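Local coordinates for protein carbohydrate oxidase (Microdochium nivale, PDB 3RJA) that oxidises the C1 hydroxyl of mono-, oligo- and polysaccharides to the corresponding lactones, using FAD and reducing molecular oxygen to hydrogen peroxide, at residues Glu317-Ala321 against Asn395-Pro399; Lys322-Leu326 against Val410-Thr414; Asp350-Gln356 against Ile386-Tyr392. All coordinates share one frame. Numbering follows the deposited sequence.

In the fold
The three contacts illustrate a general principle: one face of a beta-sheet can be given to the ligand while the other goes to the core. Contact 3 joins strands 352-359 and 384-392, and several of its side chains hold the bound ABL. Contacts 1 and 2 use strand 318-326, the neighbour of 384-392, and contact 3 is nested inside the loop that each closes. The centre of contact 3 lies about 11 Å from that of contact 1 and about 14 Å from that of contact 2. A salt bridge from E317 OE1 to R391 NH1 (2.7 Å) ties contact 1 to the sugar site; in contact 2, the S323 side chain stays about 9 Å from ABL at nearest atoms.

Contact 1: Glu317-Ala321 against Asn395-Pro399; sequences ENFYA and NQTYP
Here a loop folds back over the start of strand 318-326, and water and one tyrosine do most of the joining. N318 to A321 are extended (N318 phi/psi -134/103, Y320 -132/149), whereas N395-P399 has no regular structure and runs from N395 near -90/17 into the extended Q396. The backbones stay apart: the closest CA pair is F319 with Y398, at 6.9 Å, and the two segments bury 217 Å² in all.

The polar part centres on N318, whose CA-to-CB bond points toward the loop and whose chi1 is t. Its OD1 accepts from a water (2.8 Å) that in turn accepts from Y398 N (2.9 Å), so the water links side chain to backbone. N318 ND2 hydrogen-bonds to D393 O and lies 2.7 Å from Q396 O.

The apolar part is the approach of Y398, chi1 t, to Y320, also t: Y320 CB is 3.6 Å from Y398 CZ and 3.5 Å from Y398 OH. The Y398 hydroxyl bonds D390, and that of Y320 leads away to D430. F319, in the p rotamer, has its CA-to-CB bond directed away and stacks on Y389.

This packing of a strand-to-helix connection on the sheet borders the sugar site, where E317 touches ABL and salt-bridges R391. The loop, between strand 384-392 and helix 403-414, lies beside strand 318-326, whose backbone pairs with 384-392 through N318-Y392 and Y320-D390.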
loop_
_atom_site.group_PDB
_atom_site.type_symbol
_atom_site.label_atom_id
_atom_site.label_comp_id
_atom_site.label_asym_id
_atom_site.label_seq_id
_atom_site.Cartn_x
_atom_site.Cartn_y
_atom_site.Cartn_z
ATOM N N GLU A 317 -6.337 -3.735 -14.376
ATOM C CA GLU A 317 -6.516 -5.148 -14.103
ATOM C C GLU A 317 -7.928 -5.365 -13.594
ATOM O O GLU A 317 -8.644 -4.406 -13.270
ATOM C CB GLU A 317 -5.480 -5.648 -13.068
ATOM C CG GLU A 317 -4.026 -5.421 -13.514
ATOM C CD GLU A 317 -2.972 -5.962 -12.521
ATOM O OE1 GLU A 317 -3.287 -6.755 -11.606
ATOM O OE2 GLU A 317 -1.817 -5.554 -12.647
ATOM N N ASN A 318 -8.309 -6.634 -13.494
ATOM C CA ASN A 318 -9.684 -7.000 -13.181
ATOM C C ASN A 318 -9.678 -8.087 -12.094
ATOM O O ASN A 318 -9.396 -9.262 -12.379
ATOM C CB ASN A 318 -10.362 -7.499 -14.472
ATOM C CG ASN A 318 -11.794 -7.927 -14.256
ATOM O OD1 ASN A 318 -12.489 -7.415 -13.377
ATOM N ND2 ASN A 318 -12.247 -8.891 -15.059
ATOM N N PHE A 319 -9.976 -7.717 -10.848
ATOM C CA PHE A 319 -9.553 -8.601 -9.770
ATOM C C PHE A 319 -10.246 -8.382 -8.437
ATOM O O PHE A 319 -11.005 -7.415 -8.243
ATOM C CB PHE A 319 -8.017 -8.446 -9.568
ATOM C CG PHE A 319 -7.617 -7.096 -8.956
ATOM C CD1 PHE A 319 -7.416 -5.978 -9.763
ATOM C CD2 PHE A 319 -7.448 -6.966 -7.581
ATOM C CE1 PHE A 319 -7.050 -4.745 -9.195
ATOM C CE2 PHE A 319 -7.076 -5.736 -7.001
ATOM C CZ PHE A 319 -6.882 -4.640 -7.791
ATOM N N TYR A 320 -9.965 -9.306 -7.522
ATOM C CA TYR A 320 -10.352 -9.199 -6.145
ATOM C C TYR A 320 -9.113 -9.516 -5.311
ATOM O O TYR A 320 -8.249 -10.309 -5.733
ATOM C CB TYR A 320 -11.463 -10.190 -5.809
ATOM C CG TYR A 320 -11.934 -10.089 -4.370
ATOM C CD1 TYR A 320 -12.379 -8.865 -3.834
ATOM C CD2 TYR A 320 -11.952 -11.203 -3.551
ATOM C CE1 TYR A 320 -12.826 -8.767 -2.526
ATOM C CE2 TYR A 320 -12.395 -11.122 -2.244
ATOM C CZ TYR A 320 -12.827 -9.905 -1.732
ATOM O OH TYR A 320 -13.250 -9.846 -0.418
ATOM N N ALA A 321 -9.019 -8.895 -4.140
ATOM C CA ALA A 321 -7.854 -9.064 -3.280
ATOM C C ALA A 321 -8.281 -9.007 -1.799
ATOM O O ALA A 321 -9.321 -8.406 -1.447
ATOM C CB ALA A 321 -6.809 -7.976 -3.591
ATOM N N ASN A 395 -11.057 -8.726 -20.480
ATOM C CA ASN A 395 -12.260 -9.023 -21.273
ATOM C C ASN A 395 -13.192 -10.071 -20.644
ATOM O O ASN A 395 -14.050 -10.623 -21.345
ATOM C CB ASN A 395 -11.907 -9.384 -22.733
ATOM C CG ASN A 395 -11.033 -10.637 -22.854
ATOM O OD1 ASN A 395 -10.979 -11.470 -21.948
ATOM N ND2 ASN A 395 -10.340 -10.771 -23.992
ATOM N N GLN A 396 -13.027 -10.349 -19.345
ATOM C CA GLN A 396 -13.945 -11.243 -18.625
ATOM C C GLN A 396 -14.605 -10.510 -17.480
ATOM O O GLN A 396 -14.047 -9.555 -16.932
ATOM C CB GLN A 396 -13.209 -12.445 -18.002
ATOM C CG GLN A 396 -12.482 -13.367 -18.954
ATOM C CD GLN A 396 -11.694 -14.469 -18.240
ATOM O OE1 GLN A 396 -10.735 -14.200 -17.488
ATOM N NE2 GLN A 396 -12.075 -15.715 -18.496
ATOM N N THR A 397 -15.774 -10.991 -17.095
ATOM C CA THR A 397 -16.475 -10.529 -15.912
ATOM C C THR A 397 -15.951 -11.290 -14.725
ATOM O O THR A 397 -15.842 -12.508 -14.790
ATOM C CB THR A 397 -17.992 -10.790 -16.054
ATOM O OG1 THR A 397 -18.460 -10.061 -17.187
ATOM C CG2 THR A 397 -18.777 -10.317 -14.832
ATOM N N TYR A 398 -15.623 -10.588 -13.632
ATOM C CA TYR A 398 -15.293 -11.293 -12.409
ATOM C C TYR A 398 -16.562 -11.980 -11.909
ATOM O O TYR A 398 -17.524 -11.296 -11.597
ATOM C CB TYR A 398 -14.754 -10.341 -11.334
ATOM C CG TYR A 398 -14.221 -11.095 -10.143
ATOM C CD1 TYR A 398 -15.061 -11.504 -9.116
ATOM C CD2 TYR A 398 -12.854 -11.418 -10.054
ATOM C CE1 TYR A 398 -14.553 -12.209 -8.025
ATOM C CE2 TYR A 398 -12.351 -12.120 -8.973
ATOM C CZ TYR A 398 -13.198 -12.523 -7.972
ATOM O OH TYR A 398 -12.690 -13.253 -6.906
ATOM N N PRO A 399 -16.559 -13.331 -11.807
ATOM C CA PRO A 399 -17.764 -14.043 -11.375
ATOM C C PRO A 399 -18.165 -13.826 -9.926
ATOM O O PRO A 399 -17.328 -13.850 -9.022
ATOM C CB PRO A 399 -17.418 -15.531 -11.636
ATOM C CG PRO A 399 -16.365 -15.500 -12.673
ATOM C CD PRO A 399 -15.541 -14.277 -12.307
HETATM O O HOH W 1 -15.260 -7.692 -13.641
#

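Contact 2: Lys322-Leu326 against Val410-Thr414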
loop_
_atom_site.group_PDB
_atom_site.type_symbol
_atom_site.label_atom_id
_atom_site.label_comp_id
_atom_site.label_asym_id
_atom_site.label_seq_id
_atom_site.Cartn_x
_atom_site.Cartn_y
_atom_site.Cartn_z
ATOM N N LYS A 322 -7.468 -9.618 -0.940
ATOM C CA LYS A 322 -7.712 -9.637 0.489
ATOM C C LYS A 322 -6.366 -9.566 1.173
ATOM O O LYS A 322 -5.341 -9.766 0.528
ATOM C CB LYS A 322 -8.448 -10.917 0.907
ATOM C CG LYS A 322 -9.901 -11.006 0.442
ATOM C CD LYS A 322 -10.678 -12.202 1.114
ATOM C CE LYS A 322 -11.285 -11.855 2.495
ATOM N NZ LYS A 322 -12.537 -11.024 2.294
ATOM N N SER A 323 -6.368 -9.337 2.483
ATOM C CA SER A 323 -5.121 -9.280 3.232
ATOM C C SER A 323 -5.275 -9.840 4.641
ATOM O O SER A 323 -6.381 -10.051 5.117
ATOM C CB SER A 323 -4.583 -7.827 3.306
ATOM O OG SER A 323 -5.328 -7.042 4.250
ATOM N N LEU A 324 -4.126 -10.056 5.286
ATOM C CA LEU A 324 -4.011 -10.388 6.704
ATOM C C LEU A 324 -2.697 -9.856 7.204
ATOM O O LEU A 324 -1.686 -9.884 6.474
ATOM C CB LEU A 324 -4.036 -11.905 6.932
ATOM C CG LEU A 324 -5.414 -12.581 6.852
ATOM C CD1 LEU A 324 -5.277 -14.114 6.960
ATOM C CD2 LEU A 324 -6.376 -12.011 7.929
ATOM N N THR A 325 -2.711 -9.377 8.449
ATOM C CA THR A 325 -1.487 -9.113 9.170
ATOM C C THR A 325 -1.561 -10.054 10.401
ATOM O O THR A 325 -2.584 -10.134 11.045
ATOM C CB THR A 325 -1.336 -7.602 9.542
ATOM O OG1 THR A 325 -2.400 -7.187 10.433
ATOM C CG2 THR A 325 -1.379 -6.699 8.263
ATOM N N LEU A 326 -0.491 -10.784 10.704
ATOM C CA LEU A 326 -0.551 -11.762 11.806
ATOM C C LEU A 326 0.609 -11.621 12.742
ATOM O O LEU A 326 1.739 -11.409 12.289
ATOM C CB LEU A 326 -0.525 -13.196 11.272
ATOM C CG LEU A 326 -1.410 -13.584 10.081
ATOM C CD1 LEU A 326 -0.963 -14.994 9.595
ATOM C CD2 LEU A 326 -2.911 -13.551 10.455
ATOM N N VAL A 410 -8.667 -16.882 3.577
ATOM C CA VAL A 410 -8.487 -15.969 4.696
ATOM C C VAL A 410 -9.181 -16.558 5.933
ATOM O O VAL A 410 -8.648 -16.516 7.040
ATOM C CB VAL A 410 -9.053 -14.556 4.359
ATOM C CG1 VAL A 410 -9.322 -13.744 5.632
ATOM C CG2 VAL A 410 -8.101 -13.798 3.411
ATOM N N ASN A 411 -10.373 -17.119 5.724
ATOM C CA ASN A 411 -11.124 -17.752 6.803
ATOM C C ASN A 411 -10.343 -18.946 7.364
ATOM O O ASN A 411 -10.345 -19.189 8.580
ATOM C CB ASN A 411 -12.515 -18.186 6.314
ATOM C CG ASN A 411 -13.180 -19.184 7.257
ATOM O OD1 ASN A 411 -13.720 -18.804 8.302
ATOM N ND2 ASN A 411 -13.135 -20.479 6.891
ATOM N N SER A 412 -9.652 -19.666 6.475
ATOM C CA SER A 412 -8.817 -20.793 6.915
ATOM C C SER A 412 -7.835 -20.359 8.006
ATOM O O SER A 412 -7.591 -21.125 8.935
ATOM C CB SER A 412 -8.098 -21.489 5.744
ATOM O OG SER A 412 -6.841 -20.893 5.468
ATOM N N VAL A 413 -7.297 -19.131 7.911
ATOM C CA VAL A 413 -6.359 -18.628 8.918
ATOM C C VAL A 413 -7.085 -18.038 10.130
ATOM O O VAL A 413 -6.731 -18.340 11.275
ATOM C CB VAL A 413 -5.338 -17.587 8.323
ATOM C CG1 VAL A 413 -4.476 -16.940 9.417
ATOM C CG2 VAL A 413 -4.449 -18.225 7.295
ATOM N N THR A 414 -8.116 -17.221 9.893
ATOM C CA THR A 414 -8.734 -16.451 10.988
ATOM C C THR A 414 -9.524 -17.312 11.953
ATOM O O THR A 414 -9.563 -17.018 13.170
ATOM C CB THR A 414 -9.597 -15.240 10.512
ATOM O OG1 THR A 414 -10.691 -15.677 9.698
ATOM C CG2 THR A 414 -8.744 -14.229 9.726
#
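Helix 403-414 packs on a face of the antiparallel eight-stranded sheet, a helix layer against an antiparallel sheet, its last turn running nearly along strand 322-326: the short axes diverge by only 20° and approach to 9.8 Å. V410 comes first and covers most. Its CG2 meets the aliphatic K322 CD at 3.8 Å and its CG1 meets L324 CD2 at 4.1 Å, while the ammonium group of K322 goes on to salt bridges with D430 and D407. One turn on, V413 again points toward the strand, with CB 3.7 Å from L324 CD1 and CG1 3.9 Å from L326 CD2; it also touches A333 and F337 of helix 332-345. Because K322, L324 and L326 are every second residue, their CA-to-CB bonds all aim at the helix, and L324 and L326 extend the apolar layer onto W422. T414 closes the segment, its N bonded to V410 O at 3.0 Å and its CG2 lying 3.7 Å from L324 CD2.

Contact 3: Asp350-Gln356 against Ile386-Tyr392. With ABL ((2R,3R,4R,5R)-4,5-dihydroxy-2-(hydroxymethyl)-6-oxopiperidin-3-yl beta-D-glucopyranoside), chain G.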
loop_
_atom_site.group_PDB
_atom_site.type_symbol
_atom_site.label_atom_id
_atom_site.label_comp_id
_atom_site.label_asym_id
_atom_site.label_seq_id
_atom_site.Cartn_x
_atom_site.Cartn_y
_atom_site.Cartn_z
ATOM N N ASP A 350 -8.798 -21.521 -13.497
ATOM C CA ASP A 350 -9.517 -20.703 -14.466
ATOM C C ASP A 350 -9.080 -19.233 -14.482
ATOM O O ASP A 350 -9.432 -18.491 -15.421
ATOM C CB ASP A 350 -11.039 -20.830 -14.303
ATOM C CG ASP A 350 -11.535 -20.300 -12.987
ATOM O OD1 ASP A 350 -10.878 -20.509 -11.939
ATOM O OD2 ASP A 350 -12.616 -19.676 -12.991
ATOM N N ARG A 351 -8.294 -18.810 -13.484
ATOM C CA ARG A 351 -7.714 -17.467 -13.554
ATOM C C ARG A 351 -6.356 -17.402 -12.813
ATOM O O ARG A 351 -6.006 -18.335 -12.102
ATOM C CB ARG A 351 -8.717 -16.425 -13.017
ATOM C CG ARG A 351 -8.832 -16.415 -11.503
ATOM C CD ARG A 351 -9.635 -17.589 -10.988
ATOM N NE ARG A 351 -10.202 -17.264 -9.690
ATOM C CZ ARG A 351 -11.192 -17.926 -9.110
ATOM N NH1 ARG A 351 -11.615 -17.523 -7.927
ATOM N NH2 ARG A 351 -11.772 -18.983 -9.728
ATOM N N PHE A 352 -5.610 -16.318 -13.003
ATOM C CA PHE A 352 -4.358 -16.100 -12.270
ATOM C C PHE A 352 -4.636 -15.736 -10.794
ATOM O O PHE A 352 -5.568 -14.971 -10.488
ATOM C CB PHE A 352 -3.569 -14.986 -12.941
ATOM C CG PHE A 352 -2.289 -14.639 -12.252
ATOM C CD1 PHE A 352 -1.267 -15.568 -12.140
ATOM C CD2 PHE A 352 -2.101 -13.358 -11.707
ATOM C CE1 PHE A 352 -0.075 -15.247 -11.490
ATOM C CE2 PHE A 352 -0.903 -13.010 -11.054
ATOM C CZ PHE A 352 0.113 -13.957 -10.951
ATOM N N TRP A 353 -3.861 -16.307 -9.882
ATOM C CA TRP A 353 -3.925 -15.896 -8.484
ATOM C C TRP A 353 -2.523 -15.971 -7.914
ATOM O O TRP A 353 -1.689 -16.722 -8.430
ATOM C CB TRP A 353 -4.917 -16.735 -7.645
ATOM C CG TRP A 353 -4.592 -18.222 -7.550
ATOM C CD1 TRP A 353 -5.179 -19.247 -8.276
ATOM C CD2 TRP A 353 -3.629 -18.856 -6.682
ATOM N NE1 TRP A 353 -4.627 -20.456 -7.922
ATOM C CE2 TRP A 353 -3.669 -20.255 -6.959
ATOM C CE3 TRP A 353 -2.726 -18.381 -5.714
ATOM C CZ2 TRP A 353 -2.854 -21.190 -6.276
ATOM C CZ3 TRP A 353 -1.899 -19.300 -5.052
ATOM C CH2 TRP A 353 -1.961 -20.694 -5.349
ATOM N N PHE A 354 -2.279 -15.194 -6.852
ATOM C CA PHE A 354 -1.083 -15.333 -6.039
ATOM C C PHE A 354 -1.347 -15.032 -4.550
ATOM O O PHE A 354 -2.368 -14.425 -4.191
ATOM C CB PHE A 354 0.072 -14.497 -6.605
ATOM C CG PHE A 354 -0.103 -13.008 -6.441
ATOM C CD1 PHE A 354 0.131 -12.397 -5.211
ATOM C CD2 PHE A 354 -0.468 -12.207 -7.540
ATOM C CE1 PHE A 354 -0.007 -11.000 -5.061
ATOM C CE2 PHE A 354 -0.603 -10.824 -7.414
ATOM C CZ PHE A 354 -0.374 -10.215 -6.163
ATOM N N TYR A 355 -0.438 -15.492 -3.692
ATOM C CA TYR A 355 -0.312 -14.930 -2.338
ATOM C C TYR A 355 1.134 -14.439 -2.191
ATOM O O TYR A 355 2.037 -14.912 -2.876
ATOM C CB TYR A 355 -0.642 -15.959 -1.245
ATOM C CG TYR A 355 0.365 -17.090 -1.182
ATOM C CD1 TYR A 355 1.569 -16.934 -0.501
ATOM C CD2 TYR A 355 0.114 -18.321 -1.823
ATOM C CE1 TYR A 355 2.491 -17.960 -0.442
ATOM C CE2 TYR A 355 1.028 -19.362 -1.772
ATOM C CZ TYR A 355 2.217 -19.168 -1.078
ATOM O OH TYR A 355 3.156 -20.160 -1.016
ATOM N N GLN A 356 1.340 -13.482 -1.297
ATOM C CA GLN A 356 2.671 -13.071 -0.857
ATOM C C GLN A 356 2.661 -13.068 0.647
ATOM O O GLN A 356 1.759 -12.483 1.264
ATOM C CB GLN A 356 3.038 -11.681 -1.390
ATOM C CG GLN A 356 3.060 -11.637 -2.897
ATOM C CD GLN A 356 3.179 -10.258 -3.477
ATOM O OE1 GLN A 356 3.833 -10.053 -4.510
ATOM N NE2 GLN A 356 2.539 -9.301 -2.837
ATOM N N ILE A 386 0.268 -10.232 4.605
ATOM C CA ILE A 386 -0.095 -11.258 3.637
ATOM C C ILE A 386 -1.053 -10.670 2.632
ATOM O O ILE A 386 -2.058 -10.061 3.013
ATOM C CB ILE A 386 -0.744 -12.492 4.338
ATOM C CG1 ILE A 386 0.242 -13.105 5.354
ATOM C CG2 ILE A 386 -1.242 -13.534 3.309
ATOM C CD1 ILE A 386 -0.387 -14.227 6.246
ATOM N N GLN A 387 -0.726 -10.848 1.358
ATOM C CA GLN A 387 -1.603 -10.462 0.267
ATOM C C GLN A 387 -2.132 -11.695 -0.472
ATOM O O GLN A 387 -1.366 -12.634 -0.768
ATOM C CB GLN A 387 -0.894 -9.506 -0.713
ATOM C CG GLN A 387 -1.856 -9.051 -1.845
ATOM C CD GLN A 387 -1.332 -7.925 -2.712
ATOM O OE1 GLN A 387 -2.123 -7.199 -3.332
ATOM N NE2 GLN A 387 0.010 -7.792 -2.806
ATOM N N PHE A 388 -3.444 -11.668 -0.747
ATOM C CA PHE A 388 -4.175 -12.649 -1.534
ATOM C C PHE A 388 -4.759 -11.888 -2.716
ATOM O O PHE A 388 -5.397 -10.852 -2.524
ATOM C CB PHE A 388 -5.364 -13.207 -0.733
ATOM C CG PHE A 388 -4.990 -13.988 0.503
ATOM C CD1 PHE A 388 -4.656 -15.348 0.421
ATOM C CD2 PHE A 388 -5.022 -13.379 1.741
ATOM C CE1 PHE A 388 -4.333 -16.077 1.567
ATOM C CE2 PHE A 388 -4.707 -14.088 2.901
ATOM C CZ PHE A 388 -4.361 -15.447 2.817
ATOM N N TYR A 389 -4.555 -12.391 -3.928
ATOM C CA TYR A 389 -4.897 -11.645 -5.174
ATOM C C TYR A 389 -5.472 -12.635 -6.193
ATOM O O TYR A 389 -4.888 -13.690 -6.403
ATOM C CB TYR A 389 -3.643 -11.031 -5.763
ATOM C CG TYR A 389 -3.811 -9.806 -6.652
ATOM C CD1 TYR A 389 -3.776 -8.523 -6.108
ATOM C CD2 TYR A 389 -3.934 -9.920 -8.047
ATOM C CE1 TYR A 389 -3.878 -7.392 -6.899
ATOM C CE2 TYR A 389 -4.028 -8.767 -8.857
ATOM C CZ TYR A 389 -3.997 -7.514 -8.257
ATOM O OH TYR A 389 -4.099 -6.362 -9.003
ATOM N N ASP A 390 -6.592 -12.267 -6.808
ATOM C CA ASP A 390 -7.399 -13.138 -7.649
ATOM C C ASP A 390 -7.773 -12.375 -8.933
ATOM O O ASP A 390 -8.672 -11.534 -8.934
ATOM C CB ASP A 390 -8.643 -13.515 -6.863
ATOM C CG ASP A 390 -9.482 -14.576 -7.540
ATOM O OD1 ASP A 390 -9.081 -15.058 -8.638
ATOM O OD2 ASP A 390 -10.568 -14.898 -6.966
ATOM N N ARG A 391 -7.070 -12.665 -10.017
ATOM C CA ARG A 391 -7.184 -11.838 -11.215
ATOM C C ARG A 391 -7.689 -12.547 -12.505
ATOM O O ARG A 391 -7.077 -13.486 -12.989
ATOM C CB ARG A 391 -5.847 -11.145 -11.506
ATOM C CG ARG A 391 -5.883 -10.335 -12.790
ATOM C CD ARG A 391 -4.651 -9.494 -13.002
ATOM N NE ARG A 391 -3.482 -10.226 -13.495
ATOM C CZ ARG A 391 -2.216 -9.988 -13.086
ATOM N NH1 ARG A 391 -1.931 -9.082 -12.109
ATOM N NH2 ARG A 391 -1.214 -10.677 -13.626
ATOM N N TYR A 392 -8.782 -12.025 -13.061
ATOM C CA TYR A 392 -9.304 -12.432 -14.357
ATOM C C TYR A 392 -8.798 -11.502 -15.469
ATOM O O TYR A 392 -8.239 -10.413 -15.201
ATOM C CB TYR A 392 -10.825 -12.427 -14.321
ATOM C CG TYR A 392 -11.427 -13.603 -13.578
ATOM C CD1 TYR A 392 -11.446 -13.634 -12.180
ATOM C CD2 TYR A 392 -11.974 -14.698 -14.281
ATOM C CE1 TYR A 392 -11.999 -14.699 -11.488
ATOM C CE2 TYR A 392 -12.525 -15.780 -13.610
ATOM C CZ TYR A 392 -12.533 -15.781 -12.221
ATOM O OH TYR A 392 -13.090 -16.828 -11.552
HETATM C C1A ABL G . 1.311 -5.584 -4.722
HETATM O O1A ABL G . 1.158 -5.017 -3.615
HETATM C C2A ABL G . 2.534 -6.487 -4.986
HETATM O O2A ABL G . 3.636 -5.939 -4.264
HETATM C C3A ABL G . 2.882 -6.630 -6.489
HETATM O O3A ABL G . 3.812 -7.737 -6.599
HETATM C C4A ABL G . 1.629 -6.982 -7.267
HETATM O O1 ABL G . 1.910 -7.175 -8.676
HETATM C C5A ABL G . 0.594 -5.813 -7.127
HETATM N N5 ABL G . 0.392 -5.427 -5.705
HETATM C C6A ABL G . -0.810 -6.193 -7.665
HETATM O O6A ABL G . -1.578 -5.059 -8.112
HETATM C C1 ABL G . 2.069 -8.527 -9.194
HETATM C C2 ABL G . 1.738 -8.568 -10.707
HETATM O O2 ABL G . 0.391 -8.117 -10.891
HETATM C C3 ABL G . 1.941 -9.995 -11.233
HETATM O O3 ABL G . 1.669 -10.080 -12.631
HETATM C C4 ABL G . 3.391 -10.461 -10.884
HETATM O O4 ABL G . 3.658 -11.775 -11.355
HETATM C C5 ABL G . 3.607 -10.395 -9.367
HETATM O O5 ABL G . 3.371 -9.032 -8.937
HETATM C C6 ABL G . 4.998 -10.885 -8.947
HETATM O O6 ABL G . 6.050 -10.243 -9.594
#
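Strands 352-356 and 386-392 run antiparallel, axes 4.7 Å apart and at 177°. The hydrogen-bonded pairs are F352-R391, F354-Y389 and Q356-Q387; in the second, F354 N to Y389 O and Y389 N to F354 O are both 3.0 Å, whereas F352 N to R391 O (3.2 Å) is weak. W353-D390 and Y355-F388 are the non-hydrogen-bonded pairs.

Their side chains occupy the face covered by helices 403-414 and 332-345, where W353 meets F405 edge-to-face and F388 packs on V410. R351 grips D390 in a two-pronged salt bridge, NE to OD1 at 2.7 Å and NH1 to OD2 at 3.0 Å, and also pairs with D350; its CB lies over the Y392 ring, 3.7 Å from the centroid.

The face of F352, F354, Q356, Q387, Y389 and R391 meets the sugar. Y389 CB sits 3.5 Å from the F354 ring centroid. R391 NH1 and NH2 donate to ABL O2 (2.8 Å) and O3 (3.1 Å), ABL O6A donates to Y389 OH (3.0 Å), and Q387 NE2 reaches O1A weakly (3.1 Å). E317 salt-bridges R391 and hydrogen-bonds Y389; Q387 OE1 bonds Y72 OH. This sheet face, polar and aromatic, forms one wall of the carbohydrate-binding pocket against the bound substrate analogue.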